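Local atomic coordinates of CrtC domain-containing protein (Fusarium vanettenii 77-13-4, PDB entry 7A0Q), a protein that probably hydrates the isoflavonoid phytoalexin kievitone, acting as a fungal kievitone hydratase. Residues L93-V104 against Y302-G310. Numbering follows the deposited sequence.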
loop_
_atom_site.group_PDB
_atom_site.type_symbol
_atom_site.label_atom_id
_atom_site.label_comp_id
_atom_site.label_asym_id
_atom_site.label_seq_id
_atom_site.Cartn_x
_atom_site.Cartn_y
_atom_site.Cartn_z
ATOM N N LEU A 93 2.120 12.343 -6.249
ATOM C CA LEU A 93 3.059 12.246 -7.359
ATOM C C LEU A 93 2.307 12.570 -8.639
ATOM O O LEU A 93 1.303 11.923 -8.947
ATOM C CB LEU A 93 3.683 10.846 -7.448
ATOM C CG LEU A 93 4.635 10.598 -8.627
ATOM C CD1 LEU A 93 5.906 11.435 -8.489
ATOM C CD2 LEU A 93 4.961 9.114 -8.778
ATOM N N ASN A 94 2.782 13.580 -9.365
ATOM C CA ASN A 94 2.254 13.913 -10.682
ATOM C C ASN A 94 2.954 13.042 -11.721
ATOM O O ASN A 94 4.173 13.140 -11.898
ATOM C CB ASN A 94 2.474 15.400 -10.970
ATOM C CG ASN A 94 1.893 15.841 -12.314
ATOM O OD1 ASN A 94 2.018 15.146 -13.318
ATOM N ND2 ASN A 94 1.274 17.015 -12.333
ATOM N N LEU A 95 2.190 12.198 -12.420
ATOM C CA LEU A 95 2.809 11.243 -13.329
ATOM C C LEU A 95 3.292 11.885 -14.623
ATOM O O LEU A 95 4.099 11.274 -15.332
ATOM C CB LEU A 95 1.839 10.105 -13.644
ATOM C CG LEU A 95 1.451 9.236 -12.441
ATOM C CD1 LEU A 95 0.661 8.011 -12.900
ATOM C CD2 LEU A 95 2.685 8.815 -11.651
ATOM N N GLU A 96 2.829 13.097 -14.935
ATOM C CA GLU A 96 3.319 13.782 -16.126
ATOM C C GLU A 96 4.653 14.471 -15.869
ATOM O O GLU A 96 5.566 14.396 -16.698
ATOM C CB GLU A 96 2.290 14.806 -16.607
ATOM C CG GLU A 96 2.720 15.560 -17.865
ATOM C CD GLU A 96 2.091 16.942 -17.968
ATOM O OE1 GLU A 96 2.636 17.787 -18.714
ATOM O OE2 GLU A 96 1.060 17.189 -17.302
ATOM N N THR A 97 4.786 15.150 -14.732
ATOM C CA THR A 97 5.923 16.020 -14.471
ATOM C C THR A 97 6.899 15.474 -13.442
ATOM O O THR A 97 7.983 16.051 -13.280
ATOM C CB THR A 97 5.432 17.388 -13.981
ATOM O OG1 THR A 97 4.847 17.231 -12.679
ATOM C CG2 THR A 97 4.394 17.947 -14.934
ATOM N N ASN A 98 6.541 14.396 -12.741
ATOM C CA ASN A 98 7.267 13.821 -11.607
ATOM C C ASN A 98 7.241 14.705 -10.366
ATOM O O ASN A 98 7.948 14.403 -9.395
ATOM C CB ASN A 98 8.728 13.488 -11.941
ATOM C CG ASN A 98 8.855 12.374 -12.959
ATOM O OD1 ASN A 98 7.940 11.568 -13.140
ATOM N ND2 ASN A 98 9.995 12.324 -13.637
ATOM N N GLU A 99 6.448 15.777 -10.351
ATOM C CA GLU A 99 6.392 16.620 -9.163
ATOM C C GLU A 99 5.841 15.828 -7.984
ATOM O O GLU A 99 4.792 15.185 -8.088
ATOM C CB GLU A 99 5.532 17.860 -9.412
ATOM C CG GLU A 99 5.547 18.835 -8.234
ATOM C CD GLU A 99 4.701 20.078 -8.466
ATOM O OE1 GLU A 99 4.404 20.785 -7.480
ATOM O OE2 GLU A 99 4.326 20.346 -9.627
ATOM N N TYR A 100 6.544 15.895 -6.855
ATOM C CA TYR A 100 6.273 15.033 -5.712
ATOM C C TYR A 100 6.287 15.857 -4.435
ATOM O O TYR A 100 7.187 16.676 -4.231
ATOM C CB TYR A 100 7.316 13.913 -5.651
ATOM C CG TYR A 100 7.287 13.034 -4.415
ATOM C CD1 TYR A 100 6.357 12.007 -4.287
ATOM C CD2 TYR A 100 8.223 13.202 -3.395
ATOM C CE1 TYR A 100 6.350 11.183 -3.170
ATOM C CE2 TYR A 100 8.222 12.381 -2.269
ATOM C CZ TYR A 100 7.279 11.378 -2.160
ATOM O OH TYR A 100 7.265 10.563 -1.044
ATOM N N HIS A 101 5.284 15.646 -3.583
ATOM C CA HIS A 101 5.203 16.303 -2.287
ATOM C C HIS A 101 4.848 15.273 -1.231
ATOM O O HIS A 101 4.065 14.357 -1.495
ATOM C CB HIS A 101 4.163 17.418 -2.297
ATOM C CG HIS A 101 4.485 18.515 -3.262
ATOM N ND1 HIS A 101 5.368 19.530 -2.964
ATOM C CD2 HIS A 101 4.075 18.732 -4.534
ATOM C CE1 HIS A 101 5.473 20.337 -4.004
ATOM N NE2 HIS A 101 4.701 19.874 -4.970
ATOM N N GLN A 102 5.419 15.429 -0.038
ATOM C CA GLN A 102 5.177 14.487 1.045
ATOM C C GLN A 102 5.316 15.192 2.383
ATOM O O GLN A 102 5.979 16.226 2.499
ATOM C CB GLN A 102 6.145 13.297 0.992
ATOM C CG GLN A 102 7.635 13.665 0.962
ATOM C CD GLN A 102 8.213 14.023 2.323
ATOM O OE1 GLN A 102 7.845 13.446 3.347
ATOM N NE2 GLN A 102 9.127 14.992 2.337
ATOM N N TYR A 103 4.711 14.592 3.403
ATOM C CA TYR A 103 4.954 15.014 4.776
ATOM C C TYR A 103 4.629 13.870 5.722
ATOM O O TYR A 103 3.925 12.919 5.364
ATOM C CB TYR A 103 4.132 16.256 5.146
ATOM C CG TYR A 103 2.661 15.973 5.375
ATOM C CD1 TYR A 103 1.775 15.927 4.306
ATOM C CD2 TYR A 103 2.163 15.755 6.650
ATOM C CE1 TYR A 103 0.435 15.678 4.503
ATOM C CE2 TYR A 103 0.813 15.508 6.860
ATOM C CZ TYR A 103 -0.043 15.469 5.779
ATOM O OH TYR A 103 -1.384 15.221 5.968
ATOM N N VAL A 104 5.162 13.986 6.936
ATOM C CA VAL A 104 4.873 13.100 8.059
ATOM C C VAL A 104 4.538 13.995 9.239
ATOM O O VAL A 104 5.303 14.916 9.552
ATOM C CB VAL A 104 6.070 12.191 8.410
ATOM C CG1 VAL A 104 5.704 11.236 9.552
ATOM C CG2 VAL A 104 6.595 11.430 7.192
ATOM N N TYR A 302 9.394 4.814 -10.742
ATOM C CA TYR A 302 8.991 5.777 -11.769
ATOM C C TYR A 302 9.865 7.027 -11.747
ATOM O O TYR A 302 10.172 7.599 -12.802
ATOM C CB TYR A 302 7.527 6.148 -11.551
ATOM C CG TYR A 302 6.846 6.869 -12.693
ATOM C CD1 TYR A 302 6.387 6.172 -13.808
ATOM C CD2 TYR A 302 6.622 8.236 -12.637
ATOM C CE1 TYR A 302 5.740 6.827 -14.845
ATOM C CE2 TYR A 302 5.979 8.896 -13.662
ATOM C CZ TYR A 302 5.544 8.185 -14.763
ATOM O OH TYR A 302 4.894 8.840 -15.785
ATOM N N THR A 303 10.247 7.481 -10.558
ATOM C CA THR A 303 11.121 8.630 -10.393
ATOM C C THR A 303 11.899 8.445 -9.097
ATOM O O THR A 303 11.502 7.671 -8.221
ATOM C CB THR A 303 10.330 9.945 -10.398
ATOM O OG1 THR A 303 11.234 11.042 -10.571
ATOM C CG2 THR A 303 9.558 10.129 -9.091
ATOM N N GLU A 304 13.025 9.154 -8.989
ATOM C CA GLU A 304 14.001 8.856 -7.939
ATOM C C GLU A 304 13.454 9.166 -6.548
ATOM O O GLU A 304 13.450 8.302 -5.665
ATOM C CB GLU A 304 15.302 9.633 -8.179
ATOM C CG GLU A 304 16.111 9.183 -9.386
ATOM C CD GLU A 304 15.545 9.695 -10.701
ATOM O OE1 GLU A 304 14.624 10.539 -10.671
ATOM O OE2 GLU A 304 16.026 9.259 -11.768
ATOM N N ASP A 305 13.020 10.404 -6.323
ATOM C CA ASP A 305 12.590 10.854 -4.999
ATOM C C ASP A 305 11.116 10.509 -4.805
ATOM O O ASP A 305 10.231 11.165 -5.359
ATOM C CB ASP A 305 12.838 12.350 -4.838
ATOM C CG ASP A 305 12.376 12.888 -3.487
ATOM O OD1 ASP A 305 12.040 12.086 -2.584
ATOM O OD2 ASP A 305 12.355 14.128 -3.327
ATOM N N GLN A 306 10.854 9.474 -4.008
ATOM C CA GLN A 306 9.503 9.142 -3.544
ATOM C C GLN A 306 9.564 8.693 -2.088
ATOM O O GLN A 306 8.966 7.689 -1.692
ATOM C CB GLN A 306 8.851 8.070 -4.418
ATOM C CG GLN A 306 8.822 8.397 -5.906
ATOM C CD GLN A 306 8.001 7.409 -6.705
ATOM O OE1 GLN A 306 6.777 7.402 -6.629
ATOM N NE2 GLN A 306 8.676 6.550 -7.466
ATOM N N GLU A 307 10.293 9.453 -1.267
ATOM C CA GLU A 307 10.541 9.105 0.127
ATOM C C GLU A 307 9.714 9.973 1.071
ATOM O O GLU A 307 9.800 11.207 1.032
ATOM C CB GLU A 307 12.024 9.248 0.468
ATOM C CG GLU A 307 12.330 8.829 1.893
ATOM C CD GLU A 307 13.760 9.147 2.294
ATOM O OE1 GLU A 307 14.294 10.177 1.826
ATOM O OE2 GLU A 307 14.331 8.364 3.075
ATOM N N LEU A 308 8.929 9.321 1.925
ATOM C CA LEU A 308 8.307 9.973 3.070
ATOM C C LEU A 308 9.359 10.117 4.160
ATOM O O LEU A 308 9.881 9.111 4.649
ATOM C CB LEU A 308 7.125 9.146 3.576
ATOM C CG LEU A 308 6.091 8.707 2.534
ATOM C CD1 LEU A 308 5.046 7.792 3.140
ATOM C CD2 LEU A 308 5.423 9.920 1.968
ATOM N N VAL A 309 9.672 11.352 4.546
ATOM C CA VAL A 309 10.818 11.632 5.408
ATOM C C VAL A 309 10.329 11.868 6.829
ATOM O O VAL A 309 9.672 12.874 7.121
ATOM C CB VAL A 309 11.623 12.833 4.907
ATOM C CG1 VAL A 309 12.791 13.086 5.852
ATOM C CG2 VAL A 309 12.106 12.585 3.495
ATOM N N GLY A 310 10.684 10.955 7.730
ATOM C CA GLY A 310 10.324 11.068 9.123
ATOM C C GLY A 310 11.506 11.514 9.966
ATOM O O GLY A 310 12.602 11.762 9.474
HETATM O O HOH W 1 10.293 13.282 -7.225
HETATM O O HOH W 2 8.500 14.750 5.786
#
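Tyr100 lays one face of its ring over the backbone of Asp305 and Gln306. Gln306 CA sits 3.8 Å from the ring centroid, a CH-pi contact over the face. Asp305 O lies over the same face, likewise offset toward the rim. CG of Tyr100 is anti to the backbone N (chi1 172°), and this carries the ring across to residues 302-310. Its OH ends beside Leu308 CD2, which also packs on Gln102 CB.

Leu93 extends the tight side. Its CD1 meets Thr303 CG2 at 3.9 Å, and its CD2 touches the Gln306 amide. That amide is held: OE1 accepts from Phe321 N, and NE2 donates to Thr303 O. At the hairpin turn, Tyr302 OH donates to Leu95 O at 2.6 Å. The bond uses a carbonyl lone pair and lies at the edge of the ring, in its plane. Leu95 CD2 rests over a face of the same ring, while Asn98 OD1 approaches obliquely, with amide and ring planes 86° apart. Asn94 OD1 helps shape this turn by accepting from Glu96 N and Thr97 N. By the turn, water 1 donates to Asp305 O and only weakly to Asn98 O.

The other end is looser. Val309 N donates to Gln102 OE1 at 3.0 Å, nearly straight at 170°, but from above the carbonyl plane. Water 2 also donates to OE1 and Val309 O. Val104 adds CG2 against Val309 O.

No backbone-to-backbone hydrogen bond joins the segments; each direct bond pairs side chain with backbone. The contact sets the hairpin of strands 86-94 and 100-107, in the CrtC N-terminal lipocalin region, against the irregular end of strand 295-308 and the residues after it, in the closed eight-stranded antiparallel barrel, a lipocalin-like fold of the calycin clan.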